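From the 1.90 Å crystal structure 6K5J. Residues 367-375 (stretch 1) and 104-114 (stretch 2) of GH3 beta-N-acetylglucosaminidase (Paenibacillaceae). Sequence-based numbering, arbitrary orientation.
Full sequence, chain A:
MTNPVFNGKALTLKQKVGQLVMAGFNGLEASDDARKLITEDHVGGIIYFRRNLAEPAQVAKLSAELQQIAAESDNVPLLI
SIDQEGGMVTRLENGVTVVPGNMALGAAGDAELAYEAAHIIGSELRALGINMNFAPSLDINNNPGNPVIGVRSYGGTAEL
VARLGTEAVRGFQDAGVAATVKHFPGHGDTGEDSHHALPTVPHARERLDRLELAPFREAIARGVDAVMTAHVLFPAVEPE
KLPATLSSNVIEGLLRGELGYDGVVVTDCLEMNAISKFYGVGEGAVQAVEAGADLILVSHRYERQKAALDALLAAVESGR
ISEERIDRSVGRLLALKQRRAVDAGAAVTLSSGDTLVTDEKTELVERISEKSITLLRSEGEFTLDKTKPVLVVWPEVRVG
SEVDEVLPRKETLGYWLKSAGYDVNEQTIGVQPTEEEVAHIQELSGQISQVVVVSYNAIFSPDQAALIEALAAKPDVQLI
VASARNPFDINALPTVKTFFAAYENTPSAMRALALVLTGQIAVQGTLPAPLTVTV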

# COMPACT_ATOMS: atom_id res chain seq x y z
N ARG A 367 3.23 -16.56 -12.32
CA ARG A 367 1.99 -17.12 -12.83
C ARG A 367 0.78 -16.27 -12.47
O ARG A 367 -0.18 -16.20 -13.24
CB ARG A 367 1.84 -18.56 -12.33
CG ARG A 367 2.89 -19.47 -12.97
CD ARG A 367 2.71 -20.94 -12.58
NE ARG A 367 3.97 -21.63 -12.81
CZ ARG A 367 4.79 -22.02 -11.85
NH1 ARG A 367 4.47 -21.82 -10.57
NH2 ARG A 367 5.94 -22.61 -12.16
N ILE A 368 0.83 -15.57 -11.33
CA ILE A 368 -0.23 -14.63 -10.98
C ILE A 368 -0.30 -13.50 -12.00
O ILE A 368 -1.38 -13.17 -12.51
CB ILE A 368 -0.01 -14.07 -9.56
CG1 ILE A 368 -0.12 -15.18 -8.51
CG2 ILE A 368 -0.98 -12.95 -9.25
CD1 ILE A 368 0.09 -14.68 -7.11
N SER A 369 0.84 -12.89 -12.32
CA SER A 369 0.83 -11.75 -13.23
C SER A 369 0.41 -12.15 -14.63
O SER A 369 -0.18 -11.33 -15.35
CB SER A 369 2.21 -11.09 -13.27
OG SER A 369 2.64 -10.73 -11.97
N GLU A 370 0.71 -13.38 -15.06
CA GLU A 370 0.22 -13.85 -16.36
C GLU A 370 -1.30 -13.79 -16.45
O GLU A 370 -1.84 -13.58 -17.54
CB GLU A 370 0.70 -15.28 -16.64
CG GLU A 370 2.23 -15.41 -16.81
CD GLU A 370 2.67 -16.84 -17.14
OE1 GLU A 370 1.81 -17.68 -17.47
OE2 GLU A 370 3.89 -17.10 -17.08
N LYS A 371 -2.00 -13.98 -15.33
CA LYS A 371 -3.46 -13.92 -15.32
C LYS A 371 -4.00 -12.50 -15.22
O LYS A 371 -5.21 -12.30 -15.39
CB LYS A 371 -4.02 -14.75 -14.16
CG LYS A 371 -3.90 -16.26 -14.34
CD LYS A 371 -4.46 -17.03 -13.12
CE LYS A 371 -5.98 -17.24 -13.21
NZ LYS A 371 -6.58 -17.77 -11.93
N SER A 372 -3.14 -11.51 -14.95
CA SER A 372 -3.55 -10.16 -14.61
C SER A 372 -3.59 -9.21 -15.81
O SER A 372 -4.50 -8.39 -15.90
CB SER A 372 -2.60 -9.62 -13.52
OG SER A 372 -2.94 -8.30 -13.12
N ILE A 373 -2.62 -9.31 -16.73
CA ILE A 373 -2.53 -8.37 -17.85
C ILE A 373 -3.87 -8.29 -18.58
O ILE A 373 -4.47 -9.32 -18.93
CB ILE A 373 -1.41 -8.77 -18.82
CG1 ILE A 373 -0.09 -9.00 -18.07
CG2 ILE A 373 -1.29 -7.71 -19.93
CD1 ILE A 373 0.46 -7.75 -17.35
N THR A 374 -4.31 -7.06 -18.84
CA THR A 374 -5.64 -6.79 -19.36
C THR A 374 -5.54 -5.98 -20.65
O THR A 374 -4.70 -5.08 -20.75
CB THR A 374 -6.46 -6.03 -18.31
OG1 THR A 374 -6.48 -6.80 -17.10
CG2 THR A 374 -7.88 -5.77 -18.79
N LEU A 375 -6.37 -6.31 -21.63
CA LEU A 375 -6.44 -5.56 -22.88
C LEU A 375 -7.72 -4.73 -22.86
O LEU A 375 -8.82 -5.29 -22.84
CB LEU A 375 -6.42 -6.50 -24.09
CG LEU A 375 -6.52 -5.85 -25.49
CD1 LEU A 375 -5.49 -4.74 -25.67
CD2 LEU A 375 -6.36 -6.90 -26.58
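Stretch 2 (104-114) ALGAAGDAELA

Two helix segments can pack closely where small residues lie between them, with a few polar groups adding to the contact; residues 104-114 lying on 367-375 illustrate the principle. The one direct hydrogen bond across the contact runs from Ser372 OG to Ala104 O, at 2.7 Å. With chi1 in the t well, the serine hydroxyl reaches Ala104 O, which also accepts from Ala108 N within its own helix at 3.3 Å. Farther along, Lys371 NZ forms a salt bridge with Asp110 OD2 at 3.1 Å. The aspartate divides its carboxylate between two tasks: its other oxygen, OD1, accepts from Glu112 N at 2.9 Å and so caps the helix that starts at Ala111.

Stretch 2 is a helix, a break and a second helix. Residues 104-108 end the first; Gly109, with positive phi, leaves the helical conformation, and Asp110 leads into the second. The first helix crosses helix 367-372 at 68°, with the axes 7.9 Å apart at their closest. This close approach is felt at the backbone: the CA atoms of Ser372 and Ala108 lie just 4.3 Å apart, and Ala108 CA makes a CA-H...O contact with Lys371 O at 3.5 Å. A water lies 3.1 Å from Ala108 O and 3.1 Å from Lys371 O, within hydrogen-bonding distance of each.

Packing completes the fit. Ala107 points toward stretch 1, its CB 3.5 Å from Ser372 O and 3.7 Å from Thr374 OG1. Ile368 spans both helices of stretch 2, placing CG2 3.7 Å from Leu105 CD2 and CD1 4.0 Å from Leu113 CB. Leu113 also meets the aliphatic part of the lysine, Lys371 CD to Leu113 CD1 being 3.9 Å, so the salt-bridging side chain contributes to the apolar contact as well.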

# COMPACT_ATOMS: atom_id res chain seq x y z
N ALA A 104 -3.57 -5.45 -9.52
CA ALA A 104 -3.11 -6.56 -10.35
C ALA A 104 -3.79 -7.86 -9.94
O ALA A 104 -4.24 -8.64 -10.80
CB ALA A 104 -1.59 -6.69 -10.27
N LEU A 105 -3.92 -8.10 -8.64
CA LEU A 105 -4.61 -9.30 -8.16
C LEU A 105 -6.10 -9.24 -8.52
O LEU A 105 -6.70 -10.27 -8.86
CB LEU A 105 -4.42 -9.45 -6.65
CG LEU A 105 -3.03 -9.90 -6.18
CD1 LEU A 105 -2.81 -9.60 -4.69
CD2 LEU A 105 -2.83 -11.39 -6.47
N GLY A 106 -6.71 -8.06 -8.41
CA GLY A 106 -8.12 -7.92 -8.77
C GLY A 106 -8.40 -8.25 -10.22
O GLY A 106 -9.41 -8.89 -10.54
N ALA A 107 -7.50 -7.84 -11.13
CA ALA A 107 -7.69 -8.15 -12.55
C ALA A 107 -7.54 -9.63 -12.84
O ALA A 107 -8.15 -10.14 -13.79
CB ALA A 107 -6.69 -7.36 -13.40
N ALA A 108 -6.72 -10.35 -12.07
CA ALA A 108 -6.66 -11.80 -12.22
C ALA A 108 -7.92 -12.48 -11.67
O ALA A 108 -8.29 -13.56 -12.14
CB ALA A 108 -5.40 -12.35 -11.52
N GLY A 109 -8.58 -11.86 -10.69
CA GLY A 109 -9.91 -12.25 -10.26
C GLY A 109 -9.98 -13.43 -9.31
O GLY A 109 -11.09 -13.91 -9.05
N ASP A 110 -8.86 -13.90 -8.78
CA ASP A 110 -8.80 -15.19 -8.09
C ASP A 110 -8.44 -14.97 -6.62
O ASP A 110 -7.33 -14.53 -6.31
CB ASP A 110 -7.78 -16.10 -8.77
CG ASP A 110 -7.82 -17.53 -8.27
OD1 ASP A 110 -8.32 -17.77 -7.15
OD2 ASP A 110 -7.35 -18.43 -9.00
N ALA A 111 -9.37 -15.28 -5.71
CA ALA A 111 -9.12 -15.04 -4.29
C ALA A 111 -7.98 -15.90 -3.77
O ALA A 111 -7.27 -15.49 -2.84
CB ALA A 111 -10.39 -15.28 -3.47
N GLU A 112 -7.79 -17.09 -4.34
CA GLU A 112 -6.70 -17.96 -3.92
C GLU A 112 -5.34 -17.32 -4.18
O GLU A 112 -4.38 -17.55 -3.44
CB GLU A 112 -6.81 -19.31 -4.63
CG GLU A 112 -6.06 -20.43 -3.96
CD GLU A 112 -6.45 -21.80 -4.50
OE1 GLU A 112 -5.66 -22.75 -4.34
OE2 GLU A 112 -7.55 -21.92 -5.09
N LEU A 113 -5.22 -16.52 -5.24
CA LEU A 113 -3.94 -15.89 -5.52
C LEU A 113 -3.67 -14.74 -4.57
O LEU A 113 -2.51 -14.45 -4.26
CB LEU A 113 -3.89 -15.39 -6.96
CG LEU A 113 -4.26 -16.45 -8.00
CD1 LEU A 113 -4.21 -15.84 -9.40
CD2 LEU A 113 -3.35 -17.66 -7.88
N ALA A 114 -4.72 -14.06 -4.11
CA ALA A 114 -4.52 -13.03 -3.09
C ALA A 114 -4.05 -13.65 -1.79
O ALA A 114 -3.21 -13.07 -1.09
CB ALA A 114 -5.81 -12.23 -2.89
O HOH W 1 -7.65 -14.17 -15.07